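Local coordinates for protein 24-sterol C-methyltransferase (Haloferax volcanii, PDB 6F5Z) that binds S-adenosyl-L-homocysteine and, in complex with the activator Trm112, probably acts as an S-adenosylmethionine-dependent methyltransferase, at residues Ala80-Thr84 against Asp85-Phe89. Numbering follows the deposited sequence.
Sequences AYTDT and DDLSF
T84 and D86 close an ST turn just ahead of strand 87-91: the backbone N of D86 donates to T84 OG1 over 2.9 Å in a nearly straight bond (166° at the hydrogen). T84 chi1 of 175° lays OG1 beside its own carbonyl carbon, pointing it onward along the chain, where the amide two residues later can reach it. D86 folds back alongside the same hydroxyl, its CB 3.5 Å from T84 OG1. With a valine in place of T84 the D86 amide would probably lose its side-chain acceptor, leaving the turn freer to shift. On the far side of this edge a chain of the UPF0434 family protein packs its K2 on D86 and its M1 on S88.

Apolar contacts come from the threonine methyls. That torsion leaves T84 CG2 wedged between its own backbone N and carbonyl carbon, and it bears on the branch point of L87, 3.8 Å from CG. T82 CG2 meets the same buried leucine nearer its root, 4.0 Å from CB, the two side chains crossing at about a right angle.

The T82 hydroxyl approaches the F89 ring obliquely, T82 OG1 lying 3.4 Å from F89 CE2. Its polar needs are met by A78 O in the last turn of helix 72-80, on which F89 also packs, and by R54 NH1 of helix 51-60.

The contact thus joins helix 72-80 to strand 87-91, outermost of the Rossmann-like methyltransferase sheet within this chain; the F89 side chain lies about 10 Å from bound S-adenosyl-L-homocysteine. The T84 hydroxyl closes the turn and that of T82 ties the loop to helices 72-80 and 51-60, which leaves both methyls for apolar packing on L87.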
loop_
_atom_site.group_PDB
_atom_site.type_symbol
_atom_site.label_atom_id
_atom_site.label_comp_id
_atom_site.label_asym_id
_atom_site.label_seq_id
_atom_site.Cartn_x
_atom_site.Cartn_y
_atom_site.Cartn_z
ATOM N N ALA B 80 -22.397 -18.827 11.531
ATOM C CA ALA B 80 -23.841 -18.694 11.278
ATOM C C ALA B 80 -24.157 -17.619 10.231
ATOM O O ALA B 80 -25.118 -17.762 9.487
ATOM C CB ALA B 80 -24.555 -18.375 12.585
ATOM N N TYR B 81 -23.297 -16.578 10.091
ATOM C CA TYR B 81 -23.521 -15.503 9.133
ATOM C C TYR B 81 -22.931 -15.800 7.773
ATOM O O TYR B 81 -23.046 -14.966 6.872
ATOM C CB TYR B 81 -22.896 -14.187 9.628
ATOM C CG TYR B 81 -23.265 -13.760 11.034
ATOM C CD1 TYR B 81 -24.574 -13.880 11.505
ATOM C CD2 TYR B 81 -22.331 -13.144 11.861
ATOM C CE1 TYR B 81 -24.919 -13.458 12.786
ATOM C CE2 TYR B 81 -22.665 -12.714 13.137
ATOM C CZ TYR B 81 -23.961 -12.874 13.597
ATOM O OH TYR B 81 -24.288 -12.468 14.857
ATOM N N THR B 82 -22.274 -16.953 7.632
ATOM C CA THR B 82 -21.545 -17.246 6.393
ATOM C C THR B 82 -22.253 -18.304 5.548
ATOM O O THR B 82 -22.593 -19.348 6.069
ATOM C CB THR B 82 -20.080 -17.593 6.771
ATOM O OG1 THR B 82 -19.527 -16.534 7.593
ATOM C CG2 THR B 82 -19.209 -17.805 5.553
ATOM N N ASP B 83 -22.451 -18.038 4.246
ATOM C CA ASP B 83 -23.174 -18.950 3.345
ATOM C C ASP B 83 -22.253 -19.773 2.419
ATOM O O ASP B 83 -22.655 -20.133 1.309
ATOM C CB ASP B 83 -24.241 -18.187 2.543
ATOM C CG ASP B 83 -25.343 -17.548 3.381
ATOM O OD1 ASP B 83 -25.657 -18.087 4.474
ATOM O OD2 ASP B 83 -25.886 -16.501 2.951
ATOM N N THR B 84 -21.041 -20.123 2.898
ATOM C CA THR B 84 -20.089 -20.940 2.142
ATOM C C THR B 84 -19.185 -21.682 3.098
ATOM O O THR B 84 -18.901 -21.182 4.193
ATOM C CB THR B 84 -19.225 -20.095 1.175
ATOM O OG1 THR B 84 -18.240 -20.946 0.548
ATOM C CG2 THR B 84 -18.486 -18.957 1.884
ATOM N N ASP B 85 -18.722 -22.863 2.688
ATOM C CA ASP B 85 -17.751 -23.610 3.457
ATOM C C ASP B 85 -16.309 -23.255 3.041
ATOM O O ASP B 85 -15.371 -23.749 3.665
ATOM C CB ASP B 85 -18.032 -25.105 3.370
ATOM C CG ASP B 85 -19.255 -25.502 4.180
ATOM O OD1 ASP B 85 -19.399 -25.006 5.325
ATOM O OD2 ASP B 85 -20.044 -26.336 3.690
ATOM N N ASP B 86 -16.134 -22.392 2.006
ATOM C CA ASP B 86 -14.783 -21.970 1.583
ATOM C C ASP B 86 -14.170 -21.003 2.628
ATOM O O ASP B 86 -12.949 -20.786 2.669
ATOM C CB ASP B 86 -14.815 -21.342 0.182
ATOM C CG ASP B 86 -15.126 -22.329 -0.944
ATOM O OD1 ASP B 86 -14.555 -23.440 -0.936
ATOM O OD2 ASP B 86 -15.864 -21.951 -1.876
ATOM N N LEU B 87 -15.041 -20.431 3.480
ATOM C CA LEU B 87 -14.622 -19.552 4.576
ATOM C C LEU B 87 -14.889 -20.329 5.839
ATOM O O LEU B 87 -16.027 -20.737 6.088
ATOM C CB LEU B 87 -15.385 -18.205 4.553
ATOM C CG LEU B 87 -15.321 -17.397 3.259
ATOM C CD1 LEU B 87 -16.213 -16.134 3.322
ATOM C CD2 LEU B 87 -13.873 -17.037 2.872
ATOM N N SER B 88 -13.854 -20.560 6.616
ATOM C CA SER B 88 -13.959 -21.343 7.838
ATOM C C SER B 88 -13.547 -20.511 9.016
ATOM O O SER B 88 -12.938 -19.441 8.855
ATOM C CB SER B 88 -13.047 -22.558 7.763
ATOM O OG SER B 88 -11.685 -22.152 7.676
ATOM N N PHE B 89 -13.932 -20.984 10.207
ATOM C CA PHE B 89 -13.694 -20.292 11.466
ATOM C C PHE B 89 -13.104 -21.216 12.498
ATOM O O PHE B 89 -13.363 -22.429 12.504
ATOM C CB PHE B 89 -15.008 -19.646 11.964
ATOM C CG PHE B 89 -15.512 -18.629 10.968
ATOM C CD1 PHE B 89 -14.952 -17.351 10.911
ATOM C CD2 PHE B 89 -16.452 -18.983 9.997
ATOM C CE1 PHE B 89 -15.352 -16.433 9.929
ATOM C CE2 PHE B 89 -16.855 -18.063 9.013
ATOM C CZ PHE B 89 -16.311 -16.793 8.993
#